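Local coordinates for hypothetical protein TTHA1013 (PDB 1WV8), which is of unknown function but belongs to the DUF1902 family, placed with Met-repressor-like proteins, and assembles as two copies whose beta sheets join, at residues Gln7-Gly12 / Val18-Asp23; Pro25-Glu30 / Ala42-Glu47; Ala32-Leu37 / Leu62-Thr67. One frame throughout, in Å; residues are numbered along the deposited sequence.

Interaction 1 of 3, residues Gln7-Gly12 / Val18-Asp23; sequences QALWDG and VAESDD
Q7 and E20 face each other as a hydrogen-bonded pair of an antiparallel beta hairpin, and each serves the other as both donor and acceptor. The N of Q7 reaches the O of E20 at 2.7 Å, and the N of E20 returns the bond to the O of Q7 at 2.8 Å. Two residues on, L9 and V18 repeat the exchange, with L9 N giving to V18 O at 2.9 Å and V18 N to L9 O at 2.7 Å. Between them A8 and A19 form the non-hydrogen-bonded pair, so their backbone groups look outward: A8 bonds to E65 and A19 to T29, which makes these the two middle strands of this chain's four. The O of Q7 also takes a CA-H contact from A19 CA at 3.3 Å.

The Q7, L9, V18 and E20 side chains share one face. There chi1 of L9, at -47°, sets CG beside the backbone N, and from it CD1 reaches across to within 3.8 Å of E20 CB. A8 and A19 turn to the opposite face, under helix 34-51. The Q7 amide finds its main partner outside the hairpin, NE2 bonding to OE1 of E65, and D11 OD1 likewise accepts from A14 N. Farther along, S21 OG accepts from D23 N in an ST turn while also bonding to K5 O. Beside that turn, a water accepts from D22 N at 3.1 Å and, only weakly, from Q7 NE2.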
loop_
_atom_site.group_PDB
_atom_site.type_symbol
_atom_site.label_atom_id
_atom_site.label_comp_id
_atom_site.label_asym_id
_atom_site.label_seq_id
_atom_site.Cartn_x
_atom_site.Cartn_y
_atom_site.Cartn_z
ATOM N N GLN A 7 -1.282 7.085 3.140
ATOM C CA GLN A 7 -1.631 6.928 1.739
ATOM C C GLN A 7 -0.523 7.437 0.831
ATOM O O GLN A 7 0.115 8.454 1.112
ATOM C CB GLN A 7 -2.922 7.660 1.395
ATOM C CG GLN A 7 -4.174 7.077 1.998
ATOM C CD GLN A 7 -4.402 7.545 3.414
ATOM O OE1 GLN A 7 -4.405 8.741 3.681
ATOM N NE2 GLN A 7 -4.607 6.602 4.331
ATOM N N ALA A 8 -0.303 6.713 -0.259
ATOM C CA ALA A 8 0.690 7.095 -1.250
ATOM C C ALA A 8 -0.161 7.474 -2.441
ATOM O O ALA A 8 -0.899 6.644 -2.967
ATOM C CB ALA A 8 1.594 5.925 -1.602
ATOM N N LEU A 9 -0.076 8.739 -2.835
ATOM C CA LEU A 9 -0.864 9.249 -3.951
ATOM C C LEU A 9 0.066 9.487 -5.133
ATOM O O LEU A 9 1.102 10.145 -4.999
ATOM C CB LEU A 9 -1.545 10.547 -3.510
ATOM C CG LEU A 9 -2.221 10.401 -2.144
ATOM C CD1 LEU A 9 -2.448 11.755 -1.528
ATOM C CD2 LEU A 9 -3.518 9.640 -2.300
ATOM N N TRP A 10 -0.285 8.934 -6.290
ATOM C CA TRP A 10 0.578 9.099 -7.452
ATOM C C TRP A 10 0.379 10.457 -8.123
ATOM O O TRP A 10 -0.739 10.845 -8.451
ATOM C CB TRP A 10 0.325 7.990 -8.463
ATOM C CG TRP A 10 1.054 8.189 -9.767
ATOM C CD1 TRP A 10 0.491 8.309 -11.012
ATOM C CD2 TRP A 10 2.471 8.239 -9.962
ATOM N NE1 TRP A 10 1.471 8.421 -11.964
ATOM C CE2 TRP A 10 2.698 8.383 -11.351
ATOM C CE3 TRP A 10 3.576 8.173 -9.098
ATOM C CZ2 TRP A 10 3.989 8.459 -11.902
ATOM C CZ3 TRP A 10 4.862 8.249 -9.647
ATOM C CH2 TRP A 10 5.053 8.391 -11.035
ATOM N N ASP A 11 1.482 11.161 -8.332
ATOM C CA ASP A 11 1.467 12.473 -8.968
ATOM C C ASP A 11 2.213 12.359 -10.301
ATOM O O ASP A 11 3.413 12.645 -10.387
ATOM C CB ASP A 11 2.158 13.499 -8.069
ATOM C CG ASP A 11 2.090 14.916 -8.643
ATOM O OD1 ASP A 11 1.890 15.049 -9.870
ATOM O OD2 ASP A 11 2.256 15.890 -7.882
ATOM N N GLY A 12 1.486 11.915 -11.322
ATOM C CA GLY A 12 2.054 11.732 -12.645
ATOM C C GLY A 12 2.793 12.923 -13.215
ATOM O O GLY A 12 3.818 12.756 -13.872
ATOM N N VAL A 18 3.265 10.628 -3.378
ATOM C CA VAL A 18 3.242 11.579 -2.277
ATOM C C VAL A 18 2.552 11.017 -1.052
ATOM O O VAL A 18 1.434 10.533 -1.140
ATOM C CB VAL A 18 2.520 12.874 -2.718
ATOM C CG1 VAL A 18 2.270 13.776 -1.523
ATOM C CG2 VAL A 18 3.361 13.581 -3.765
ATOM N N ALA A 19 3.217 11.107 0.092
ATOM C CA ALA A 19 2.660 10.565 1.324
ATOM C C ALA A 19 1.629 11.487 1.961
ATOM O O ALA A 19 1.790 12.706 1.991
ATOM C CB ALA A 19 3.779 10.279 2.302
ATOM N N GLU A 20 0.569 10.883 2.481
ATOM C CA GLU A 20 -0.497 11.620 3.142
ATOM C C GLU A 20 -1.007 10.782 4.310
ATOM O O GLU A 20 -1.315 9.609 4.142
ATOM C CB GLU A 20 -1.642 11.877 2.154
ATOM C CG GLU A 20 -2.863 12.557 2.748
ATOM C CD GLU A 20 -2.529 13.897 3.383
ATOM O OE1 GLU A 20 -1.497 14.496 3.002
ATOM O OE2 GLU A 20 -3.301 14.346 4.262
ATOM N N SER A 21 -1.110 11.372 5.494
ATOM C CA SER A 21 -1.598 10.602 6.624
ATOM C C SER A 21 -2.389 11.386 7.654
ATOM O O SER A 21 -1.979 12.451 8.090
ATOM C CB SER A 21 -0.436 9.912 7.332
ATOM O OG SER A 21 -0.919 9.094 8.385
ATOM N N ASP A 22 -3.523 10.828 8.056
ATOM C CA ASP A 22 -4.377 11.444 9.058
ATOM C C ASP A 22 -3.938 10.964 10.448
ATOM O O ASP A 22 -4.354 11.522 11.467
ATOM C CB ASP A 22 -5.837 11.055 8.811
ATOM C CG ASP A 22 -6.812 11.972 9.518
ATOM O OD1 ASP A 22 -6.854 13.171 9.169
ATOM O OD2 ASP A 22 -7.532 11.497 10.422
ATOM N N ASP A 23 -3.099 9.928 10.483
ATOM C CA ASP A 23 -2.602 9.378 11.744
ATOM C C ASP A 23 -1.218 9.932 12.101
ATOM O O ASP A 23 -0.797 9.860 13.251
ATOM C CB ASP A 23 -2.522 7.838 11.686
ATOM C CG ASP A 23 -3.887 7.170 11.531
ATOM O OD1 ASP A 23 -4.881 7.697 12.067
ATOM O OD2 ASP A 23 -3.963 6.098 10.889
HETATM O O HOH W 1 -4.513 7.923 7.551
#

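Interaction 2 of 3, residues Pro25-Glu30 / Ala42-Glu47; sequences PGLATE and AVMVPE
T29 and M44, a selenomethionine, carry this contact between an irregular connection and a helix. The selenium lies against the branch point of the threonine, 3.7 Å from SE to T29 CB, and the two substituents of that carbon close in around it, OG1 at 3.9 Å and CG2 at 4.1 Å from the same SE. The side chains run past one another in opposite senses, so the threonine meets the flank of the selenoether. The terminal methyl continues along the 25-30 backbone: M44 CE stands 4.0 Å from the carbonyl O of A28 and 4.2 Å from CD1 of L27. The interaction is thus van der Waals in character, one selenoether side chain laid over L27, A28 and T29.

Two features aim that chain. The CB of M44 points toward the loop, and its extended middle carries the selenium away from the helix before a bend at chi3 (58°) turns the methyl along the loop. Across from it, T29 directs its own CB at the helix, while the L27 side chain touches V6, A19, S21 and L48. T29 also touches K40 and L41, and K40, one turn earlier in the helix, bonds through NZ to O of E30, where the loop passes into strand 30-31. The helix is kinked at P46, whose N carries no hydrogen to bond the preceding turn.

A42, V45 and P46 meet R68, L70 and F72 of the second subunit, and V45 also turns to V24 and L4 of its own chain. Within the fold, 25-30 runs between strands 16-20 and 30-31, lying against helix 34-51.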
loop_
_atom_site.group_PDB
_atom_site.type_symbol
_atom_site.label_atom_id
_atom_site.label_comp_id
_atom_site.label_asym_id
_atom_site.label_seq_id
_atom_site.Cartn_x
_atom_site.Cartn_y
_atom_site.Cartn_z
ATOM N N PRO A 25 1.174 13.328 12.120
ATOM C CA PRO A 25 1.255 14.793 12.064
ATOM C C PRO A 25 2.382 15.352 11.210
ATOM O O PRO A 25 3.472 14.783 11.146
ATOM C CB PRO A 25 1.423 15.190 13.532
ATOM C CG PRO A 25 0.801 14.046 14.282
ATOM C CD PRO A 25 1.324 12.865 13.510
ATOM N N GLY A 26 2.104 16.485 10.568
ATOM C CA GLY A 26 3.090 17.148 9.738
ATOM C C GLY A 26 3.839 16.258 8.770
ATOM O O GLY A 26 5.037 16.449 8.556
ATOM N N LEU A 27 3.152 15.283 8.183
ATOM C CA LEU A 27 3.811 14.405 7.229
ATOM C C LEU A 27 3.796 15.029 5.841
ATOM O O LEU A 27 2.739 15.289 5.262
ATOM C CB LEU A 27 3.137 13.027 7.189
ATOM C CG LEU A 27 3.701 12.064 6.138
ATOM C CD1 LEU A 27 5.221 11.961 6.271
ATOM C CD2 LEU A 27 3.057 10.696 6.308
ATOM N N ALA A 28 4.987 15.277 5.315
ATOM C CA ALA A 28 5.121 15.858 3.992
ATOM C C ALA A 28 6.330 15.209 3.345
ATOM O O ALA A 28 7.469 15.576 3.637
ATOM C CB ALA A 28 5.315 17.362 4.101
ATOM N N THR A 29 6.091 14.231 2.480
ATOM C CA THR A 29 7.200 13.548 1.826
ATOM C C THR A 29 6.769 12.766 0.592
ATOM O O THR A 29 5.629 12.303 0.500
ATOM C CB THR A 29 7.917 12.595 2.820
ATOM O OG1 THR A 29 8.940 11.864 2.130
ATOM C CG2 THR A 29 6.920 11.620 3.453
ATOM N N GLU A 30 7.685 12.630 -0.360
ATOM C CA GLU A 30 7.405 11.904 -1.592
ATOM C C GLU A 30 8.679 11.219 -2.070
ATOM O O GLU A 30 9.751 11.452 -1.520
ATOM C CB GLU A 30 6.914 12.856 -2.687
ATOM C CG GLU A 30 8.005 13.761 -3.215
ATOM C CD GLU A 30 8.010 15.114 -2.547
ATOM O OE1 GLU A 30 7.810 15.181 -1.318
ATOM O OE2 GLU A 30 8.221 16.113 -3.263
ATOM N N ALA A 42 9.998 5.193 6.947
ATOM C CA ALA A 42 10.533 4.456 8.085
ATOM C C ALA A 42 11.346 5.356 9.000
ATOM O O ALA A 42 11.365 5.171 10.215
ATOM C CB ALA A 42 11.395 3.305 7.596
ATOM N N VAL A 43 12.011 6.338 8.405
ATOM C CA VAL A 43 12.834 7.272 9.158
ATOM C C VAL A 43 12.020 8.443 9.706
ATOM O O VAL A 43 11.993 8.684 10.913
ATOM C CB VAL A 43 13.961 7.836 8.278
ATOM C CG1 VAL A 43 14.836 8.751 9.094
ATOM C CG2 VAL A 43 14.784 6.704 7.686
HETATM N N MSE A 44 11.351 9.161 8.811
HETATM C CA MSE A 44 10.557 10.326 9.186
HETATM C C MSE A 44 9.393 10.142 10.150
HETATM O O MSE A 44 9.221 10.943 11.066
HETATM C CB MSE A 44 10.018 11.003 7.935
HETATM C CG MSE A 44 11.052 11.727 7.118
HETATM SE SE MSE A 44 10.139 12.689 5.730
HETATM C CE MSE A 44 8.984 13.793 6.836
ATOM N N VAL A 45 8.581 9.111 9.938
ATOM C CA VAL A 45 7.415 8.883 10.788
ATOM C C VAL A 45 7.697 8.787 12.290
ATOM O O VAL A 45 6.985 9.384 13.094
ATOM C CB VAL A 45 6.633 7.626 10.332
ATOM C CG1 VAL A 45 5.555 7.277 11.350
ATOM C CG2 VAL A 45 5.985 7.894 8.976
ATOM N N PRO A 46 8.736 8.039 12.695
ATOM C CA PRO A 46 8.982 7.968 14.140
ATOM C C PRO A 46 9.256 9.379 14.649
ATOM O O PRO A 46 8.614 9.855 15.597
ATOM C CB PRO A 46 10.209 7.060 14.240
ATOM C CG PRO A 46 10.077 6.181 13.020
ATOM C CD PRO A 46 9.680 7.183 11.959
ATOM N N GLU A 47 10.204 10.039 13.985
ATOM C CA GLU A 47 10.606 11.405 14.311
ATOM C C GLU A 47 9.410 12.332 14.491
ATOM O O GLU A 47 9.315 13.038 15.493
ATOM C CB GLU A 47 11.504 11.972 13.210
ATOM C CG GLU A 47 12.694 11.105 12.850
ATOM C CD GLU A 47 13.545 11.714 11.745
ATOM O OE1 GLU A 47 12.969 12.142 10.719
ATOM O OE2 GLU A 47 14.785 11.760 11.893
#

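Interaction 3 of 3, residues Ala32-Leu37 / Leu62-Thr67; sequences ATLEEL and LRLEAT
L64 extends from strand 61-69 to touch L37 and L34 on the first turn of helix 34-51. Its CB points at the helix, and CB and CG serve as the stem that carries the branch to the helix, with chi1 at -142°, well off a staggered position. From there CD1 makes the contacts with the helix: it lies 4.0 Å from L37 CD1, 4.3 Å from L34 CD2, and 4.3 Å from the carbonyl O of L34. The other branch, CD2, turns to the sheet and lies against CB of A8. The side chains of L37 and L64 cross at about a right angle. The L64 side chain also touches L38 and L41 of the helix, so this is a helix packed on one face of a beta sheet through buried leucines. The helix starts here under an N-cap: T33 OG1 accepts from E36 N at 3.2 Å, with an N-H...O angle of 170°. Strand residues 62-67 pair antiparallel with a strand of the second subunit, carrying the sheet across the interface. Close by, L34 N bonds to OE2 of E35 of the second subunit, and the L34 side chain packs on its counterpart there.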
loop_
_atom_site.group_PDB
_atom_site.type_symbol
_atom_site.label_atom_id
_atom_site.label_comp_id
_atom_site.label_asym_id
_atom_site.label_seq_id
_atom_site.Cartn_x
_atom_site.Cartn_y
_atom_site.Cartn_z
ATOM N N ALA A 32 10.248 8.975 -5.939
ATOM C CA ALA A 32 10.021 8.455 -7.285
ATOM C C ALA A 32 9.398 7.060 -7.311
ATOM O O ALA A 32 8.667 6.728 -8.232
ATOM C CB ALA A 32 11.336 8.445 -8.063
ATOM N N THR A 33 9.696 6.227 -6.321
ATOM C CA THR A 33 9.115 4.883 -6.299
ATOM C C THR A 33 8.486 4.599 -4.951
ATOM O O THR A 33 8.754 5.294 -3.980
ATOM C CB THR A 33 10.166 3.791 -6.546
ATOM O OG1 THR A 33 11.016 3.689 -5.397
ATOM C CG2 THR A 33 11.002 4.119 -7.775
ATOM N N LEU A 34 7.646 3.574 -4.892
ATOM C CA LEU A 34 6.999 3.216 -3.640
ATOM C C LEU A 34 8.019 2.628 -2.640
ATOM O O LEU A 34 7.889 2.818 -1.430
ATOM C CB LEU A 34 5.871 2.233 -3.921
ATOM C CG LEU A 34 4.667 2.903 -4.581
ATOM C CD1 LEU A 34 3.729 1.852 -5.123
ATOM C CD2 LEU A 34 3.955 3.792 -3.558
ATOM N N GLU A 35 9.038 1.933 -3.145
ATOM C CA GLU A 35 10.059 1.366 -2.263
ATOM C C GLU A 35 10.748 2.500 -1.506
ATOM O O GLU A 35 10.850 2.465 -0.276
ATOM C CB GLU A 35 11.094 0.574 -3.069
ATOM C CG GLU A 35 10.632 -0.805 -3.564
ATOM C CD GLU A 35 9.450 -0.762 -4.531
ATOM O OE1 GLU A 35 9.399 0.143 -5.397
ATOM O OE2 GLU A 35 8.575 -1.649 -4.434
ATOM N N GLU A 36 11.214 3.502 -2.252
ATOM C CA GLU A 36 11.881 4.668 -1.675
ATOM C C GLU A 36 10.955 5.440 -0.726
ATOM O O GLU A 36 11.388 5.948 0.312
ATOM C CB GLU A 36 12.356 5.611 -2.785
ATOM C CG GLU A 36 13.371 5.010 -3.736
ATOM C CD GLU A 36 13.751 5.960 -4.854
ATOM O OE1 GLU A 36 14.124 7.112 -4.548
ATOM O OE2 GLU A 36 13.678 5.557 -6.035
ATOM N N LEU A 37 9.683 5.545 -1.087
ATOM C CA LEU A 37 8.733 6.238 -0.231
ATOM C C LEU A 37 8.684 5.497 1.108
ATOM O O LEU A 37 8.616 6.121 2.172
ATOM C CB LEU A 37 7.342 6.229 -0.852
ATOM C CG LEU A 37 6.417 7.446 -0.693
ATOM C CD1 LEU A 37 5.032 6.914 -0.497
ATOM C CD2 LEU A 37 6.790 8.330 0.484
ATOM N N LEU A 62 3.745 0.551 10.209
ATOM C CA LEU A 62 3.344 1.492 9.169
ATOM C C LEU A 62 2.655 0.771 7.999
ATOM O O LEU A 62 3.242 -0.133 7.403
ATOM C CB LEU A 62 4.594 2.216 8.661
ATOM C CG LEU A 62 4.462 3.239 7.538
ATOM C CD1 LEU A 62 3.801 4.490 8.075
ATOM C CD2 LEU A 62 5.845 3.565 6.992
ATOM N N ARG A 63 1.415 1.151 7.679
ATOM C CA ARG A 63 0.702 0.539 6.550
ATOM C C ARG A 63 0.607 1.534 5.377
ATOM O O ARG A 63 -0.212 2.459 5.388
ATOM C CB ARG A 63 -0.710 0.098 6.956
ATOM C CG ARG A 63 -1.458 -0.654 5.846
ATOM C CD ARG A 63 -2.872 -1.058 6.259
ATOM N NE ARG A 63 -2.901 -1.943 7.424
ATOM C CZ ARG A 63 -4.019 -2.401 7.986
ATOM N NH1 ARG A 63 -5.199 -2.058 7.487
ATOM N NH2 ARG A 63 -3.960 -3.191 9.052
ATOM N N LEU A 64 1.466 1.358 4.377
ATOM C CA LEU A 64 1.456 2.222 3.200
ATOM C C LEU A 64 0.399 1.706 2.234
ATOM O O LEU A 64 0.460 0.556 1.791
ATOM C CB LEU A 64 2.808 2.206 2.510
ATOM C CG LEU A 64 3.345 3.517 1.915
ATOM C CD1 LEU A 64 4.191 3.173 0.703
ATOM C CD2 LEU A 64 2.222 4.460 1.524
ATOM N N GLU A 65 -0.566 2.563 1.908
ATOM C CA GLU A 65 -1.662 2.195 1.019
ATOM C C GLU A 65 -1.628 2.943 -0.313
ATOM O O GLU A 65 -1.421 4.154 -0.353
ATOM C CB GLU A 65 -2.994 2.467 1.720
ATOM C CG GLU A 65 -3.134 1.743 3.063
ATOM C CD GLU A 65 -4.275 2.286 3.908
ATOM O OE1 GLU A 65 -4.282 3.511 4.165
ATOM O OE2 GLU A 65 -5.157 1.492 4.319
ATOM N N ALA A 66 -1.834 2.210 -1.402
ATOM C CA ALA A 66 -1.851 2.791 -2.736
ATOM C C ALA A 66 -3.094 2.273 -3.427
ATOM O O ALA A 66 -3.274 1.054 -3.560
ATOM C CB ALA A 66 -0.604 2.382 -3.523
ATOM N N THR A 67 -3.954 3.188 -3.872
ATOM C CA THR A 67 -5.187 2.796 -4.533
ATOM C C THR A 67 -5.139 2.957 -6.047
ATOM O O THR A 67 -4.527 3.886 -6.580
ATOM C CB THR A 67 -6.394 3.574 -3.963
ATOM O OG1 THR A 67 -6.465 3.374 -2.541
ATOM C CG2 THR A 67 -7.691 3.083 -4.590
#

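In the fold
The three contacts all touch one another. The centre of interaction 1 lies about 8 Å from that of interaction 3 and about 11 Å from that of interaction 2. Toward interaction 3, the A8 CB lies 3.7 Å from L34 CD2, on neighbouring parts of helix and sheet. Toward interaction 2, V18 CG2 lies 3.8 Å from E30 CB, while S21 CB packs on L27 CD2. Interactions 2 and 3 use different turns of helix 34-51, with centres about 12 Å apart on opposite sides of the chain's centre, and meet where V45 CG2 lies 4.1 Å from L62 CD1. Both also reach the second subunit.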